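Local coordinates for protein orotidine 5'-phosphate decarboxylase (Sulfolobus solfataricus, PDB 4DBE) that probably catalyses the decarboxylation of orotidine 5'-monophosphate to UMP, the last step of de novo UMP biosynthesis, as a homodimeric TIM barrel, at residues M159-P164 and G180-I185; L110-S115 and K137-G142; R5-M10 and E25-K30. All coordinates share one frame; numbering follows the deposited sequence.

How the contacts relate
The three contacts are neighbouring strand pairs of one closed, eight-stranded parallel barrel, and each touches the bound 6-hydroxyuridine-5'-phosphate. Contacts 1 and 2, with centres about 8 Å apart, join where strand 160-163 lies beside strand 138-141; Ile139 N reaches Thr160 O at 2.8 Å. Contact 1 meets contact 3, about 11 Å between centres, through strands 183-186 and 6-10, where Glu184 N lies 2.9 Å from Arg5 O. Contacts 2 and 3 do not touch, their nearest atoms being about 5 Å apart. Around the ligand, contact 2 binds the base through Ser115, contact 3 the ribose through Lys30, and contact 1 lays Pro164 and Ile185 against the nucleoside between them.

Contact 1 (M159-P164 and G180-I185); sequences MTIVSP and GADYEI. With BMP (6-hydroxyuridine-5'-phosphate), chain C.
Gly180 leaves the helix 175-179 with positive phi, in a Schellman motif, and its carbonyl O lies near the CD1 end of Ile161. Ala181 then sets its methyl between two side chains of the facing strand: CB is 4.0 Å from Ile161 CG2 and 3.2 Å from Ser163 OG, a hydroxyl bonded to Val141 O of the next strand. The carboxylate of Asp182 accepts where a strand carbonyl might. With CG anti to its own carbonyl carbon (chi1 -63°), OD2 offers its anti lone pair to Ile161 N at 2.8 Å, while Asp182 N returns a bond to Ile161 O. The same oxygen also takes Tyr183 N, at 3.3 Å, so two donors grip one carbonyl. OD2 also forms a salt bridge with Arg153. With an alanine in place of Asp182, Ile161 N would probably lose its acceptor and Arg153 its salt-bridge partner. From Tyr183 the pairing is regular parallel sheet: its O receives Ser163 N, and its ring edge meets Thr160 CG2, 4.1 Å from CD2. Glu184 turns to the other face, its carboxylate bonded to Gly174 N and Val177 N. Ile185 N bonds to Ser163 O at 2.8 Å from above the carbonyl plane. The Ile185 side chain runs alongside Pro164, CB to CB 3.7 Å, and Ile185 CD1 packs on Val162 CG2; Pro164 CB approaches ligand O4' to 3.2 Å. The chemistry thus divides this beta-alpha-beta unit: a charged, hydrogen-bonded end holds the strand start, and an apolar end faces the nucleotide.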
loop_
_atom_site.group_PDB
_atom_site.type_symbol
_atom_site.label_atom_id
_atom_site.label_comp_id
_atom_site.label_asym_id
_atom_site.label_seq_id
_atom_site.Cartn_x
_atom_site.Cartn_y
_atom_site.Cartn_z
ATOM N N MET A 159 18.542 -8.668 -12.451
ATOM C CA MET A 159 17.235 -8.355 -11.893
ATOM C C MET A 159 16.120 -8.547 -12.924
ATOM O O MET A 159 16.279 -8.190 -14.091
ATOM C CB MET A 159 17.241 -6.900 -11.447
ATOM C CG MET A 159 16.109 -6.535 -10.555
ATOM S SD MET A 159 16.504 -7.180 -8.941
ATOM C CE MET A 159 17.311 -5.780 -8.206
ATOM N N THR A 160 14.987 -9.102 -12.494
ATOM C CA THR A 160 13.793 -9.124 -13.334
ATOM C C THR A 160 13.174 -7.736 -13.258
ATOM O O THR A 160 12.953 -7.224 -12.170
ATOM C CB THR A 160 12.760 -10.175 -12.847
ATOM O OG1 THR A 160 13.342 -11.486 -12.880
ATOM C CG2 THR A 160 11.499 -10.159 -13.725
ATOM N N ILE A 161 12.931 -7.104 -14.404
ATOM C CA ILE A 161 12.387 -5.755 -14.417
ATOM C C ILE A 161 11.002 -5.815 -15.032
ATOM O O ILE A 161 10.848 -6.337 -16.120
ATOM C CB ILE A 161 13.287 -4.788 -15.217
ATOM C CG1 ILE A 161 14.677 -4.717 -14.573
ATOM C CG2 ILE A 161 12.659 -3.398 -15.302
ATOM C CD1 ILE A 161 15.606 -3.734 -15.275
ATOM N N VAL A 162 9.992 -5.336 -14.308
ATOM C CA VAL A 162 8.621 -5.316 -14.833
ATOM C C VAL A 162 8.166 -3.877 -14.969
ATOM O O VAL A 162 8.457 -3.037 -14.110
ATOM C CB VAL A 162 7.635 -6.143 -13.953
ATOM C CG1 VAL A 162 8.065 -7.597 -13.936
ATOM C CG2 VAL A 162 7.561 -5.584 -12.531
ATOM N N SER A 163 7.483 -3.584 -16.070
ATOM C CA SER A 163 7.186 -2.203 -16.406
ATOM C C SER A 163 5.718 -1.971 -16.769
ATOM O O SER A 163 5.241 -2.454 -17.802
ATOM C CB SER A 163 8.075 -1.744 -17.560
ATOM O OG SER A 163 9.442 -1.874 -17.200
ATOM N N PRO A 164 5.020 -1.206 -15.929
ATOM C CA PRO A 164 3.627 -0.823 -16.181
ATOM C C PRO A 164 3.546 0.580 -16.803
ATOM O O PRO A 164 4.573 1.263 -16.889
ATOM C CB PRO A 164 3.036 -0.807 -14.772
ATOM C CG PRO A 164 4.168 -0.309 -13.928
ATOM C CD PRO A 164 5.463 -0.796 -14.582
ATOM N N GLY A 180 15.002 -2.317 -21.837
ATOM C CA GLY A 180 15.642 -3.184 -20.863
ATOM C C GLY A 180 14.757 -4.016 -19.945
ATOM O O GLY A 180 15.264 -4.903 -19.261
ATOM N N ALA A 181 13.450 -3.746 -19.910
ATOM C CA ALA A 181 12.546 -4.524 -19.052
ATOM C C ALA A 181 12.415 -5.957 -19.558
ATOM O O ALA A 181 12.597 -6.222 -20.743
ATOM C CB ALA A 181 11.162 -3.868 -18.990
ATOM N N ASP A 182 12.089 -6.881 -18.655
ATOM C CA ASP A 182 11.769 -8.246 -19.053
ATOM C C ASP A 182 10.296 -8.403 -19.462
ATOM O O ASP A 182 9.975 -9.105 -20.425
ATOM C CB ASP A 182 12.088 -9.192 -17.905
ATOM C CG ASP A 182 13.560 -9.196 -17.579
ATOM O OD1 ASP A 182 14.310 -9.875 -18.310
ATOM O OD2 ASP A 182 13.964 -8.493 -16.628
ATOM N N TYR A 183 9.414 -7.733 -18.727
ATOM C CA TYR A 183 7.973 -7.892 -18.911
ATOM C C TYR A 183 7.266 -6.557 -18.821
ATOM O O TYR A 183 7.710 -5.650 -18.099
ATOM C CB TYR A 183 7.417 -8.852 -17.847
ATOM C CG TYR A 183 8.097 -10.194 -17.885
ATOM C CD1 TYR A 183 7.948 -11.029 -18.985
ATOM C CD2 TYR A 183 8.912 -10.621 -16.841
ATOM C CE1 TYR A 183 8.580 -12.254 -19.041
ATOM C CE2 TYR A 183 9.539 -11.855 -16.889
ATOM C CZ TYR A 183 9.368 -12.662 -17.995
ATOM O OH TYR A 183 9.989 -13.885 -18.060
ATOM N N GLU A 184 6.172 -6.420 -19.563
ATOM C CA GLU A 184 5.362 -5.214 -19.474
ATOM C C GLU A 184 4.032 -5.548 -18.807
ATOM O O GLU A 184 3.384 -6.548 -19.132
ATOM C CB GLU A 184 5.149 -4.564 -20.847
ATOM C CG GLU A 184 6.448 -3.994 -21.399
ATOM C CD GLU A 184 6.312 -3.316 -22.745
ATOM O OE1 GLU A 184 5.174 -3.200 -23.242
ATOM O OE2 GLU A 184 7.367 -2.897 -23.296
ATOM N N ILE A 185 3.662 -4.712 -17.846
ATOM C CA ILE A 185 2.435 -4.896 -17.094
ATOM C C ILE A 185 1.333 -4.103 -17.776
ATOM O O ILE A 185 1.480 -2.899 -17.996
ATOM C CB ILE A 185 2.599 -4.359 -15.677
ATOM C CG1 ILE A 185 3.623 -5.199 -14.914
ATOM C CG2 ILE A 185 1.253 -4.381 -14.946
ATOM C CD1 ILE A 185 4.133 -4.532 -13.630
HETATM P P BMP C . -3.083 0.136 -16.568
HETATM O OP1 BMP C . -2.533 1.493 -16.671
HETATM O OP2 BMP C . -4.680 -0.063 -16.707
HETATM O OP3 BMP C . -2.451 -0.729 -17.752
HETATM O "O5'" BMP C . -2.586 -0.572 -15.222
HETATM C "C5'" BMP C . -1.248 -0.457 -14.765
HETATM C "C4'" BMP C . -0.993 -1.398 -13.603
HETATM O "O4'" BMP C . 0.371 -1.214 -13.140
HETATM C "C3'" BMP C . -1.891 -1.179 -12.384
HETATM O "O3'" BMP C . -2.089 -2.414 -11.701
HETATM C "C2'" BMP C . -1.039 -0.256 -11.517
HETATM O "O2'" BMP C . -1.343 -0.306 -10.145
HETATM C "C1'" BMP C . 0.370 -0.786 -11.796
HETATM N N1 BMP C . 1.436 0.219 -11.635
HETATM C C2 BMP C . 1.412 1.397 -12.296
HETATM O O2 BMP C . 0.489 1.680 -13.035
HETATM N N3 BMP C . 2.398 2.302 -12.132
HETATM C C4 BMP C . 3.456 2.048 -11.326
HETATM O O4 BMP C . 4.349 2.879 -11.198
HETATM C C5 BMP C . 3.519 0.819 -10.642
HETATM C C6 BMP C . 2.498 -0.083 -10.822
HETATM O O1 BMP C . 2.526 -1.268 -10.201
#

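Contact 2 (L110-S115 and K137-G142); sequences LVAVMS and KGIVVG. With BMP (6-hydroxyuridine-5'-phosphate), chain C.
Val111 and Val140 both hold CG1 anti to the backbone N (chi1 176° and -170°), which leaves their CG2 methyls to meet across the strands, 4.2 Å apart. They lie on the barrel's inner face, where Val140 CG1 also approaches C5 of the ligand's base. The strands are consecutive parallel members of the TIM barrel, 107-113 and 138-141, linked through helix 124-134 as a beta-alpha-beta unit. Opposite the inner pair, Ala112 CB sits beside Val141 CG2 at 3.9 Å, and Val113 CB meets Val141 CG1; Tyr152 of helix 146-155 packs on Ala112 and Val113, and Ile149 of the same helix on Val141.

The backbone ladder starts regularly, with Leu110 N bonded to Gly138 O and Val140 N to Leu110 O. It then slips by one residue in a beta bulge: Val140 O accepts both Ala112 N, at 2.8 Å, and Val113 N, at 3.2 Å. Both donors lie in the carbonyl plane. Because one oxygen serves both, the extra residue costs neither amide its partner. Beyond the bulge Gly142 N bonds to Val113 O. Gly142 CA comes to 4.1 Å from Ser115 CB, and a side chain on Gly142 would run into Ser115 CA and Met114 O.

After the bulge the chain delivers Met114 and Ser115 to the base. Met114 lies against ligand O4, and Asp64 of the second subunit packs on Met114. Ser115 N donates to ligand O4 at 2.8 Å. Gln169 OE1 is a second partner of the Ser115 hydroxyl, whose OG receives the N-H of base N3 at 2.8 Å, with an angle of 155° at the hydrogen.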
loop_
_atom_site.group_PDB
_atom_site.type_symbol
_atom_site.label_atom_id
_atom_site.label_comp_id
_atom_site.label_asym_id
_atom_site.label_seq_id
_atom_site.Cartn_x
_atom_site.Cartn_y
_atom_site.Cartn_z
ATOM N N LEU A 110 10.459 -5.056 -5.904
ATOM C CA LEU A 110 10.434 -3.744 -5.270
ATOM C C LEU A 110 10.107 -2.650 -6.278
ATOM O O LEU A 110 10.668 -2.616 -7.371
ATOM C CB LEU A 110 11.763 -3.445 -4.567
ATOM C CG LEU A 110 12.086 -4.249 -3.298
ATOM C CD1 LEU A 110 13.430 -3.816 -2.681
ATOM C CD2 LEU A 110 10.968 -4.114 -2.266
ATOM N N VAL A 111 9.193 -1.763 -5.905
ATOM C CA VAL A 111 8.889 -0.604 -6.733
ATOM C C VAL A 111 10.072 0.364 -6.725
ATOM O O VAL A 111 10.399 0.947 -5.692
ATOM C CB VAL A 111 7.638 0.139 -6.262
ATOM C CG1 VAL A 111 7.426 1.414 -7.120
ATOM C CG2 VAL A 111 6.425 -0.785 -6.327
ATOM N N ALA A 112 10.685 0.539 -7.889
ATOM C CA ALA A 112 11.862 1.408 -8.049
ATOM C C ALA A 112 11.512 2.796 -8.582
ATOM O O ALA A 112 11.883 3.811 -7.998
ATOM C CB ALA A 112 12.869 0.744 -8.970
ATOM N N VAL A 113 10.809 2.840 -9.710
ATOM C CA VAL A 113 10.412 4.108 -10.308
ATOM C C VAL A 113 8.970 3.956 -10.780
ATOM O O VAL A 113 8.668 3.041 -11.545
ATOM C CB VAL A 113 11.286 4.445 -11.516
ATOM C CG1 VAL A 113 10.850 5.792 -12.141
ATOM C CG2 VAL A 113 12.772 4.443 -11.124
ATOM N N MET A 114 8.078 4.832 -10.334
ATOM C CA MET A 114 6.684 4.691 -10.745
ATOM C C MET A 114 6.376 5.364 -12.085
ATOM O O MET A 114 7.211 6.106 -12.639
ATOM C CB MET A 114 5.725 5.134 -9.634
ATOM C CG MET A 114 5.713 4.162 -8.454
ATOM S SD MET A 114 4.447 4.578 -7.252
ATOM C CE MET A 114 2.959 4.126 -8.154
ATOM N N SER A 115 5.185 5.088 -12.616
ATOM C CA SER A 115 4.857 5.501 -13.983
ATOM C C SER A 115 4.248 6.895 -14.096
ATOM O O SER A 115 4.283 7.504 -15.165
ATOM C CB SER A 115 3.943 4.464 -14.654
ATOM O OG SER A 115 2.715 4.346 -13.948
ATOM N N LYS A 137 13.941 -10.476 -6.128
ATOM C CA LYS A 137 13.930 -11.097 -7.448
ATOM C C LYS A 137 13.864 -10.041 -8.560
ATOM O O LYS A 137 14.525 -10.161 -9.595
ATOM C CB LYS A 137 12.750 -12.066 -7.567
ATOM C CG LYS A 137 12.585 -12.681 -8.949
ATOM C CD LYS A 137 11.351 -13.536 -9.023
ATOM C CE LYS A 137 11.112 -14.068 -10.432
ATOM N NZ LYS A 137 11.082 -12.984 -11.453
ATOM N N GLY A 138 13.072 -8.999 -8.343
ATOM C CA GLY A 138 12.833 -8.031 -9.395
ATOM C C GLY A 138 12.471 -6.657 -8.896
ATOM O O GLY A 138 12.393 -6.415 -7.691
ATOM N N ILE A 139 12.239 -5.752 -9.840
ATOM C CA ILE A 139 11.873 -4.386 -9.519
ATOM C C ILE A 139 10.830 -3.892 -10.527
ATOM O O ILE A 139 10.728 -4.424 -11.627
ATOM C CB ILE A 139 13.102 -3.439 -9.516
ATOM C CG1 ILE A 139 13.799 -3.465 -10.878
ATOM C CG2 ILE A 139 14.070 -3.815 -8.385
ATOM C CD1 ILE A 139 15.013 -2.480 -11.007
ATOM N N VAL A 140 10.064 -2.879 -10.131
ATOM C CA VAL A 140 9.080 -2.254 -10.999
ATOM C C VAL A 140 9.629 -0.903 -11.426
ATOM O O VAL A 140 9.982 -0.075 -10.580
ATOM C CB VAL A 140 7.706 -2.042 -10.282
ATOM C CG1 VAL A 140 6.636 -1.622 -11.295
ATOM C CG2 VAL A 140 7.273 -3.302 -9.519
ATOM N N VAL A 141 9.717 -0.700 -12.739
ATOM C CA VAL A 141 10.196 0.559 -13.314
ATOM C C VAL A 141 9.260 0.993 -14.435
ATOM O O VAL A 141 9.098 0.282 -15.424
ATOM C CB VAL A 141 11.655 0.446 -13.836
ATOM C CG1 VAL A 141 12.174 1.812 -14.240
ATOM C CG2 VAL A 141 12.559 -0.169 -12.781
ATOM N N GLY A 142 8.631 2.152 -14.260
ATOM C CA GLY A 142 7.597 2.613 -15.167
ATOM C C GLY A 142 8.009 2.536 -16.624
ATOM O O GLY A 142 9.128 2.911 -16.983
HETATM P P BMP C . -3.083 0.136 -16.568
HETATM O OP1 BMP C . -2.533 1.493 -16.671
HETATM O OP2 BMP C . -4.680 -0.063 -16.707
HETATM O OP3 BMP C . -2.451 -0.729 -17.752
HETATM O "O5'" BMP C . -2.586 -0.572 -15.222
HETATM C "C5'" BMP C . -1.248 -0.457 -14.765
HETATM C "C4'" BMP C . -0.993 -1.398 -13.603
HETATM O "O4'" BMP C . 0.371 -1.214 -13.140
HETATM C "C3'" BMP C . -1.891 -1.179 -12.384
HETATM O "O3'" BMP C . -2.089 -2.414 -11.701
HETATM C "C2'" BMP C . -1.039 -0.256 -11.517
HETATM O "O2'" BMP C . -1.343 -0.306 -10.145
HETATM C "C1'" BMP C . 0.370 -0.786 -11.796
HETATM N N1 BMP C . 1.436 0.219 -11.635
HETATM C C2 BMP C . 1.412 1.397 -12.296
HETATM O O2 BMP C . 0.489 1.680 -13.035
HETATM N N3 BMP C . 2.398 2.302 -12.132
HETATM C C4 BMP C . 3.456 2.048 -11.326
HETATM O O4 BMP C . 4.349 2.879 -11.198
HETATM C C5 BMP C . 3.519 0.819 -10.642
HETATM C C6 BMP C . 2.498 -0.083 -10.822
HETATM O O1 BMP C . 2.526 -1.268 -10.201
#

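Contact 3 (R5-M10 and E25-K30); sequences RVILAM and ELYGIK. With BMP (6-hydroxyuridine-5'-phosphate), chain C.
Val6 O takes two amides of the opposite segment, Tyr27 N at 2.7 Å and, weakly, Gly28 N, at the point where 25-30 enters its strand. Parallel pairing follows: Leu8 N bonds to Gly28 O, Lys30 N to Leu8 O at 2.6 Å, and Met10 N to Lys30 O. The short strand axes come within 4.3 Å and diverge by 30°, the twist expected of neighbouring barrel strands.

On the outer side Leu26 reaches back over the first strand, with CD2 3.7 Å from Val6 CG1 and also near Leu8 CB. Leu200 of helix 196-213 packs on both Val6 and Leu26. Ile7, on the face of Ala9 and Lys30, runs alongside Tyr27, which precedes the strand, and Ile7 CG1 meets the ring in its plane, at the CD2 edge, 3.8 Å away. That ring stacks on Tyr183, and its hydroxyl bonds to Glu55. The other branch of Ile7, CG2, meets Lys30, 3.8 Å from its CB, the two side chains crossing at about a right angle.

Lys30 starts out extended and then folds at its last two torsions (chi3 77°, chi4 63°), turning NZ toward the ribose. There NZ donates to ligand O3' at 2.8 Å and forms a salt bridge with Asp59, which probably helps to fix the ammonium group. Ala9 CB lies 3.7 Å from the same O3', alongside the sugar. A lysine carried on the second strand of a TIM barrel and reaching the ribose hydroxyl is consistent with a substrate-binding role for Lys30, as expected of an OMP decarboxylase.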
loop_
_atom_site.group_PDB
_atom_site.type_symbol
_atom_site.label_atom_id
_atom_site.label_comp_id
_atom_site.label_asym_id
_atom_site.label_seq_id
_atom_site.Cartn_x
_atom_site.Cartn_y
_atom_site.Cartn_z
ATOM N N ARG A 5 5.537 -11.541 -23.249
ATOM C CA ARG A 5 6.223 -10.689 -22.287
ATOM C C ARG A 5 5.196 -9.904 -21.473
ATOM O O ARG A 5 5.540 -8.938 -20.785
ATOM C CB ARG A 5 7.141 -9.704 -23.018
ATOM C CG ARG A 5 8.131 -10.357 -23.949
ATOM C CD ARG A 5 9.320 -10.880 -23.187
ATOM N NE ARG A 5 10.560 -10.751 -23.953
ATOM C CZ ARG A 5 11.775 -10.781 -23.407
ATOM N NH1 ARG A 5 11.906 -10.935 -22.097
ATOM N NH2 ARG A 5 12.856 -10.661 -24.167
ATOM N N VAL A 6 3.930 -10.307 -21.561
ATOM C CA VAL A 6 2.873 -9.562 -20.891
ATOM C C VAL A 6 2.513 -10.132 -19.517
ATOM O O VAL A 6 2.370 -11.341 -19.347
ATOM C CB VAL A 6 1.604 -9.476 -21.747
ATOM C CG1 VAL A 6 0.510 -8.740 -20.990
ATOM C CG2 VAL A 6 1.912 -8.776 -23.056
ATOM N N ILE A 7 2.397 -9.232 -18.546
ATOM C CA ILE A 7 1.815 -9.544 -17.256
ATOM C C ILE A 7 0.482 -8.804 -17.219
ATOM O O ILE A 7 0.444 -7.576 -17.295
ATOM C CB ILE A 7 2.731 -9.096 -16.082
ATOM C CG1 ILE A 7 4.042 -9.890 -16.096
ATOM C CG2 ILE A 7 2.013 -9.283 -14.714
ATOM C CD1 ILE A 7 5.056 -9.479 -15.015
ATOM N N LEU A 8 -0.606 -9.560 -17.150
ATOM C CA LEU A 8 -1.943 -8.974 -17.056
ATOM C C LEU A 8 -2.129 -8.337 -15.691
ATOM O O LEU A 8 -1.962 -9.007 -14.665
ATOM C CB LEU A 8 -2.997 -10.055 -17.265
ATOM C CG LEU A 8 -4.449 -9.639 -16.977
ATOM C CD1 LEU A 8 -4.890 -8.638 -18.018
ATOM C CD2 LEU A 8 -5.360 -10.863 -16.972
ATOM N N ALA A 9 -2.449 -7.046 -15.668
ATOM C CA ALA A 9 -2.769 -6.396 -14.408
ATOM C C ALA A 9 -4.262 -6.601 -14.155
ATOM O O ALA A 9 -5.098 -5.832 -14.637
ATOM C CB ALA A 9 -2.413 -4.914 -14.425
ATOM N N MET A 10 -4.580 -7.674 -13.440
ATOM C CA MET A 10 -5.966 -7.982 -13.143
ATOM C C MET A 10 -6.437 -7.134 -11.967
ATOM O O MET A 10 -6.420 -7.565 -10.811
ATOM C CB MET A 10 -6.150 -9.479 -12.862
ATOM C CG MET A 10 -7.606 -9.938 -12.906
ATOM S SD MET A 10 -7.695 -11.733 -12.813
ATOM C CE MET A 10 -6.375 -12.154 -13.944
ATOM N N GLU A 25 -0.732 -17.342 -23.286
ATOM C CA GLU A 25 -0.360 -16.170 -24.068
ATOM C C GLU A 25 -0.030 -14.974 -23.175
ATOM O O GLU A 25 -0.109 -13.823 -23.606
ATOM C CB GLU A 25 -1.476 -15.822 -25.052
ATOM C CG GLU A 25 -1.757 -16.944 -26.028
ATOM C CD GLU A 25 -2.994 -16.712 -26.860
ATOM O OE1 GLU A 25 -2.979 -15.805 -27.719
ATOM O OE2 GLU A 25 -3.981 -17.450 -26.653
ATOM N N LEU A 26 0.339 -15.275 -21.935
ATOM C CA LEU A 26 0.759 -14.291 -20.945
ATOM C C LEU A 26 1.984 -14.858 -20.260
ATOM O O LEU A 26 2.116 -16.080 -20.158
ATOM C CB LEU A 26 -0.306 -14.133 -19.853
ATOM C CG LEU A 26 -1.606 -13.388 -20.106
ATOM C CD1 LEU A 26 -2.550 -13.619 -18.927
ATOM C CD2 LEU A 26 -1.348 -11.901 -20.323
ATOM N N TYR A 27 2.872 -13.989 -19.781
ATOM C CA TYR A 27 3.895 -14.451 -18.855
ATOM C C TYR A 27 3.261 -14.668 -17.481
ATOM O O TYR A 27 3.447 -15.713 -16.850
ATOM C CB TYR A 27 5.066 -13.471 -18.737
ATOM C CG TYR A 27 5.975 -13.870 -17.600
ATOM C CD1 TYR A 27 6.786 -14.989 -17.705
ATOM C CD2 TYR A 27 5.982 -13.157 -16.402
ATOM C CE1 TYR A 27 7.608 -15.382 -16.654
ATOM C CE2 TYR A 27 6.794 -13.544 -15.350
ATOM C CZ TYR A 27 7.607 -14.656 -15.486
ATOM O OH TYR A 27 8.413 -15.043 -14.439
ATOM N N GLY A 28 2.508 -13.680 -17.009
ATOM C CA GLY A 28 1.932 -13.790 -15.678
ATOM C C GLY A 28 0.695 -12.947 -15.448
ATOM O O GLY A 28 0.203 -12.266 -16.347
ATOM N N ILE A 29 0.193 -12.998 -14.223
ATOM C CA ILE A 29 -0.951 -12.188 -13.825
ATOM C C ILE A 29 -0.564 -11.437 -12.570
ATOM O O ILE A 29 -0.034 -12.027 -11.616
ATOM C CB ILE A 29 -2.161 -13.085 -13.520
ATOM C CG1 ILE A 29 -2.545 -13.855 -14.784
ATOM C CG2 ILE A 29 -3.325 -12.248 -12.990
ATOM C CD1 ILE A 29 -3.639 -14.900 -14.569
ATOM N N LYS A 30 -0.777 -10.129 -12.579
ATOM C CA LYS A 30 -0.579 -9.334 -11.378
ATOM C C LYS A 30 -1.955 -9.108 -10.743
ATOM O O LYS A 30 -2.833 -8.468 -11.328
ATOM C CB LYS A 30 0.103 -8.007 -11.716
ATOM C CG LYS A 30 0.534 -7.210 -10.499
ATOM C CD LYS A 30 1.314 -5.955 -10.895
ATOM C CE LYS A 30 0.424 -4.829 -11.412
ATOM N NZ LYS A 30 -0.542 -4.334 -10.369
HETATM P P BMP C . -3.083 0.136 -16.568
HETATM O OP1 BMP C . -2.533 1.493 -16.671
HETATM O OP2 BMP C . -4.680 -0.063 -16.707
HETATM O OP3 BMP C . -2.451 -0.729 -17.752
HETATM O "O5'" BMP C . -2.586 -0.572 -15.222
HETATM C "C5'" BMP C . -1.248 -0.457 -14.765
HETATM C "C4'" BMP C . -0.993 -1.398 -13.603
HETATM O "O4'" BMP C . 0.371 -1.214 -13.140
HETATM C "C3'" BMP C . -1.891 -1.179 -12.384
HETATM O "O3'" BMP C . -2.089 -2.414 -11.701
HETATM C "C2'" BMP C . -1.039 -0.256 -11.517
HETATM O "O2'" BMP C . -1.343 -0.306 -10.145
HETATM C "C1'" BMP C . 0.370 -0.786 -11.796
HETATM N N1 BMP C . 1.436 0.219 -11.635
HETATM C C2 BMP C . 1.412 1.397 -12.296
HETATM O O2 BMP C . 0.489 1.680 -13.035
HETATM N N3 BMP C . 2.398 2.302 -12.132
HETATM C C4 BMP C . 3.456 2.048 -11.326
HETATM O O4 BMP C . 4.349 2.879 -11.198
HETATM C C5 BMP C . 3.519 0.819 -10.642
HETATM C C6 BMP C . 2.498 -0.083 -10.822
HETATM O O1 BMP C . 2.526 -1.268 -10.201
#